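Local coordinates for protein sgbp-b (Bacteroides uniformis, PDB 7K44) that probably binds xyloglucan at the bacterial cell surface, as a surface glycan-binding protein of a complex xyloglucan utilization locus, at residues Thr84-Lys87 / Asn88-Ile92; Glu250-Ala253 / Trp254-Trp257. All blocks are in the same frame, centred on the assembly; numbering follows the deposited sequence.

Contact 1: Thr84-Lys87 / Asn88-Ile92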
loop_
_atom_site.group_PDB
_atom_site.type_symbol
_atom_site.label_atom_id
_atom_site.label_comp_id
_atom_site.label_asym_id
_atom_site.label_seq_id
_atom_site.Cartn_x
_atom_site.Cartn_y
_atom_site.Cartn_z
ATOM N N THR A 84 -28.514 -21.955 15.939
ATOM C CA THR A 84 -28.093 -23.251 15.430
ATOM C C THR A 84 -26.580 -23.281 15.260
ATOM O O THR A 84 -25.944 -22.249 15.021
ATOM C CB THR A 84 -28.783 -23.581 14.096
ATOM O OG1 THR A 84 -28.547 -22.529 13.155
ATOM C CG2 THR A 84 -30.281 -23.731 14.294
ATOM N N VAL A 85 -26.006 -24.480 15.375
ATOM C CA VAL A 85 -24.573 -24.700 15.215
ATOM C C VAL A 85 -24.359 -25.632 14.030
ATOM O O VAL A 85 -25.148 -26.562 13.817
ATOM C CB VAL A 85 -23.960 -25.308 16.493
ATOM C CG1 VAL A 85 -22.460 -25.078 16.517
ATOM C CG2 VAL A 85 -24.634 -24.731 17.721
ATOM N N ASN A 86 -23.295 -25.380 13.258
ATOM C CA ASN A 86 -23.018 -26.206 12.089
ATOM C C ASN A 86 -22.348 -27.523 12.496
ATOM O O ASN A 86 -22.058 -27.776 13.669
ATOM C CB ASN A 86 -22.222 -25.419 11.043
ATOM C CG ASN A 86 -20.792 -25.146 11.472
ATOM O OD1 ASN A 86 -20.439 -25.308 12.639
ATOM N ND2 ASN A 86 -19.962 -24.709 10.529
ATOM N N LYS A 87 -22.092 -28.374 11.500
ATOM C CA LYS A 87 -21.578 -29.715 11.768
ATOM C C LYS A 87 -20.177 -29.704 12.380
ATOM O O LYS A 87 -19.853 -30.587 13.179
ATOM C CB LYS A 87 -21.595 -30.526 10.465
ATOM C CG LYS A 87 -21.020 -31.926 10.556
ATOM C CD LYS A 87 -21.008 -32.568 9.167
ATOM C CE LYS A 87 -20.990 -34.089 9.250
ATOM N NZ LYS A 87 -21.102 -34.723 7.901
ATOM N N ASN A 88 -19.331 -28.744 12.011
ATOM C CA ASN A 88 -17.962 -28.693 12.511
ATOM C C ASN A 88 -17.810 -27.854 13.780
ATOM O O ASN A 88 -16.677 -27.582 14.194
ATOM C CB ASN A 88 -16.996 -28.213 11.429
ATOM C CG ASN A 88 -17.207 -28.931 10.111
ATOM O OD1 ASN A 88 -17.744 -30.044 10.076
ATOM N ND2 ASN A 88 -16.793 -28.299 9.017
ATOM N N PHE A 89 -18.920 -27.437 14.391
ATOM C CA PHE A 89 -18.904 -26.670 15.643
ATOM C C PHE A 89 -18.031 -25.421 15.544
ATOM O O PHE A 89 -17.316 -25.060 16.482
ATOM C CB PHE A 89 -18.494 -27.533 16.843
ATOM C CG PHE A 89 -19.412 -28.695 17.112
ATOM C CD1 PHE A 89 -19.200 -29.920 16.498
ATOM C CD2 PHE A 89 -20.471 -28.570 17.991
ATOM C CE1 PHE A 89 -20.036 -30.988 16.752
ATOM C CE2 PHE A 89 -21.313 -29.638 18.250
ATOM C CZ PHE A 89 -21.093 -30.849 17.628
ATOM N N ASP A 90 -18.076 -24.751 14.396
ATOM C CA ASP A 90 -17.280 -23.548 14.221
ATOM C C ASP A 90 -18.076 -22.361 13.686
ATOM O O ASP A 90 -17.484 -21.307 13.415
ATOM C CB ASP A 90 -15.999 -23.818 13.406
ATOM C CG ASP A 90 -16.274 -24.163 11.947
ATOM O OD1 ASP A 90 -17.453 -24.299 11.557
ATOM O OD2 ASP A 90 -15.290 -24.298 11.185
ATOM N N GLU A 91 -19.394 -22.498 13.541
ATOM C CA GLU A 91 -20.242 -21.400 13.097
ATOM C C GLU A 91 -21.590 -21.497 13.803
ATOM O O GLU A 91 -22.196 -22.570 13.849
ATOM C CB GLU A 91 -20.404 -21.415 11.567
ATOM C CG GLU A 91 -19.094 -21.161 10.812
ATOM C CD GLU A 91 -19.238 -21.133 9.298
ATOM O OE1 GLU A 91 -20.339 -21.432 8.793
ATOM O OE2 GLU A 91 -18.239 -20.809 8.611
ATOM N N ILE A 92 -22.041 -20.386 14.387
ATOM C CA ILE A 92 -23.316 -20.314 15.095
ATOM C C ILE A 92 -24.184 -19.265 14.413
ATOM O O ILE A 92 -23.759 -18.115 14.249
ATOM C CB ILE A 92 -23.121 -19.931 16.575
ATOM C CG1 ILE A 92 -22.218 -20.930 17.295
ATOM C CG2 ILE A 92 -24.469 -19.848 17.269
ATOM C CD1 ILE A 92 -21.736 -20.418 18.652
#
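Asn86 reaches across the hairpin turn with its side-chain amide and takes hold of both Asp90 and Glu91. Its OD1 accepts two backbone N-H groups: Asp90 N at 3.0 Å, in the carbonyl plane on a lone pair, and Glu91 N at 3.1 Å, which sits above that plane and makes the more bent bond (139° at the hydrogen). ND2 of the same amide donates to Asp90 OD1 over 2.7 Å, the carboxylate oxygen lying in the amide plane, and the amide and carboxylate planes differ by 28°, close to coplanar. Asn86 CG lies between its own backbone N and carbonyl carbon (chi1 71°), which swings the amide inward over the turn; with OD1 and ND2 both engaged, the amide's flip is settled. With an alanine here, the N-H groups of Asp90 and Glu91 would probably lose this acceptor, and the Asp90 carboxylate is likely to turn more freely.

Backbone bonds close the turn itself. Asn86 to Phe89 is a type I beta turn, with Phe89 N bonded to Asn86 O at 3.2 Å. One step further out, Asn86 N donates to Glu91 O at 3.1 Å.

Apolar contact is lighter: Val85 CG1 lies 4.3 Å from Phe89 CD2 and 4.2 Å from Ile92 CG1, Val85 and Ile92 being an antiparallel non-hydrogen-bonded pair with side chains on the same face of the sheet.

This is the hairpin between strands 84-85 and 91-95 at the edge of a four-stranded antiparallel sheet. Strand 91-95 pairs on its other side with 48-54, Val85 and Ile92 both rest on Ile59 of strand 59-65, and the Phe89 ring meets Tyr57.

Contact 2: Glu250-Ala253 / Trp254-Trp257; sequences ELSA and WNYW
A G1 beta bulge followed by an Asx turn shapes the chain where Leu251, Ser252 and Asn255 come together, within the xyloglucan-binding domain. Trp254 and Asn255 form the bulge, set against the single residue Asn364 on strand 357-364, and Trp254 takes up the left-handed backbone conformation. Asn364 ND2 also bonds Ser252 O, while the Asn364 backbone bonds that of Asn255, so Asn364 holds both sides of the turn.

Within this turn Asn255 packs against the incoming chain. Its CB lies 3.8 Å from Leu251 CD1, and the same methyl is just as near to ND2, so this one methyl rests over a face of the amide, toward its CB and ND2 side. Ser252 OG stands 3.3 Å from Asn255 ND2 and donates to Ala253 O, coming from above the carbonyl plane. At the apex, Ala253 CB is 3.9 Å from Trp254 CD1, a light touch on the pyrrole part of the indole; the Trp254 side chain also touches Glu367. The Leu251 side chain reaches beyond the turn to Pro299 and Asn364.

Asn255 CG is turned opposite the backbone N (chi1 -162°), which carries the amide back toward Leu251 and Ser252; chi2 (-37°) then turns ND2 to the serine and OD1 down the chain. There OD1 accepts Trp257 N at 3.2 Å, in the carbonyl plane and fairly straight (159° at the hydrogen), closing the Asx turn.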
loop_
_atom_site.group_PDB
_atom_site.type_symbol
_atom_site.label_atom_id
_atom_site.label_comp_id
_atom_site.label_asym_id
_atom_site.label_seq_id
_atom_site.Cartn_x
_atom_site.Cartn_y
_atom_site.Cartn_z
ATOM N N GLU A 250 25.159 -8.941 -15.978
ATOM C CA GLU A 250 25.913 -9.672 -14.969
ATOM C C GLU A 250 26.845 -8.705 -14.251
ATOM O O GLU A 250 27.653 -8.021 -14.890
ATOM C CB GLU A 250 26.700 -10.827 -15.589
ATOM C CG GLU A 250 27.349 -11.736 -14.562
ATOM C CD GLU A 250 28.062 -12.911 -15.200
ATOM O OE1 GLU A 250 27.399 -13.686 -15.919
ATOM O OE2 GLU A 250 29.286 -13.050 -14.993
ATOM N N LEU A 251 26.726 -8.654 -12.929
ATOM C CA LEU A 251 27.466 -7.724 -12.084
ATOM C C LEU A 251 28.470 -8.533 -11.277
ATOM O O LEU A 251 28.087 -9.295 -10.387
ATOM C CB LEU A 251 26.504 -6.974 -11.161
ATOM C CG LEU A 251 27.099 -6.022 -10.121
ATOM C CD1 LEU A 251 28.140 -5.071 -10.736
ATOM C CD2 LEU A 251 25.977 -5.231 -9.438
ATOM N N SER A 252 29.748 -8.367 -11.593
ATOM C CA SER A 252 30.791 -9.162 -10.970
ATOM C C SER A 252 31.095 -8.655 -9.564
ATOM O O SER A 252 30.627 -7.598 -9.128
ATOM C CB SER A 252 32.064 -9.091 -11.806
ATOM O OG SER A 252 32.551 -7.761 -11.813
ATOM N N ALA A 253 31.898 -9.435 -8.847
ATOM C CA ALA A 253 32.443 -8.977 -7.586
ATOM C C ALA A 253 33.451 -7.855 -7.824
ATOM O O ALA A 253 34.023 -7.712 -8.915
ATOM C CB ALA A 253 33.125 -10.134 -6.855
ATOM N N TRP A 254 33.650 -7.043 -6.787
ATOM C CA TRP A 254 34.664 -5.989 -6.792
ATOM C C TRP A 254 34.501 -5.049 -7.982
ATOM O O TRP A 254 35.472 -4.697 -8.658
ATOM C CB TRP A 254 36.078 -6.573 -6.728
ATOM C CG TRP A 254 36.294 -7.415 -5.527
ATOM C CD1 TRP A 254 36.534 -8.757 -5.496
ATOM C CD2 TRP A 254 36.261 -6.980 -4.165
ATOM N NE1 TRP A 254 36.669 -9.183 -4.198
ATOM C CE2 TRP A 254 36.504 -8.109 -3.360
ATOM C CE3 TRP A 254 36.055 -5.740 -3.544
ATOM C CZ2 TRP A 254 36.557 -8.036 -1.976
ATOM C CZ3 TRP A 254 36.100 -5.671 -2.171
ATOM C CH2 TRP A 254 36.347 -6.813 -1.398
ATOM N N ASN A 255 33.261 -4.646 -8.246
ATOM C CA ASN A 255 32.930 -3.821 -9.400
ATOM C C ASN A 255 32.555 -2.430 -8.913
ATOM O O ASN A 255 31.500 -2.244 -8.297
ATOM C CB ASN A 255 31.803 -4.442 -10.214
ATOM C CG ASN A 255 31.733 -3.880 -11.613
ATOM O OD1 ASN A 255 31.966 -2.691 -11.830
ATOM N ND2 ASN A 255 31.427 -4.731 -12.573
ATOM N N TYR A 256 33.403 -1.455 -9.210
ATOM C CA TYR A 256 33.214 -0.099 -8.728
ATOM C C TYR A 256 32.666 0.839 -9.794
ATOM O O TYR A 256 32.558 2.043 -9.544
ATOM C CB TYR A 256 34.516 0.436 -8.138
ATOM C CG TYR A 256 35.032 -0.358 -6.958
ATOM C CD1 TYR A 256 35.885 -1.439 -7.143
ATOM C CD2 TYR A 256 34.667 -0.023 -5.655
ATOM C CE1 TYR A 256 36.370 -2.160 -6.060
ATOM C CE2 TYR A 256 35.150 -0.736 -4.570
ATOM C CZ TYR A 256 35.995 -1.804 -4.779
ATOM O OH TYR A 256 36.476 -2.507 -3.696
ATOM N N TRP A 257 32.298 0.319 -10.960
ATOM C CA TRP A 257 31.744 1.155 -12.025
ATOM C C TRP A 257 31.057 0.221 -13.005
ATOM O O TRP A 257 31.736 -0.511 -13.733
ATOM C CB TRP A 257 32.840 1.957 -12.725
ATOM C CG TRP A 257 32.286 2.817 -13.822
ATOM C CD1 TRP A 257 32.361 2.586 -15.164
ATOM C CD2 TRP A 257 31.530 4.022 -13.663
ATOM N NE1 TRP A 257 31.716 3.585 -15.851
ATOM C CE2 TRP A 257 31.194 4.478 -14.953
ATOM C CE3 TRP A 257 31.117 4.766 -12.556
ATOM C CZ2 TRP A 257 30.459 5.647 -15.169
ATOM C CZ3 TRP A 257 30.385 5.926 -12.770
ATOM C CH2 TRP A 257 30.067 6.356 -14.068
#

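In the fold
Both contacts lie at the surface, near opposite ends of an elongated chain: their centres are 61 Å apart, and about 50 Å separates their nearest atoms. They share no strand. Contact 1 joins two neighbouring strands of one sheet through a hairpin, whereas contact 2 carries the chain from strand 250-251 to strand 255-264, which belongs to a different sheet. An asparagine is central to each, but the chemistry differs. In contact 1 polar bonds cross the turn itself; in contact 2 no clear hydrogen bond crosses between the segments, which meet by van der Waals packing round Asn255, and the clear ones run within a segment or out to other parts of the chain, among them strand 357-364. Each has one buried aliphatic residue, Ile92 and Leu251 respectively.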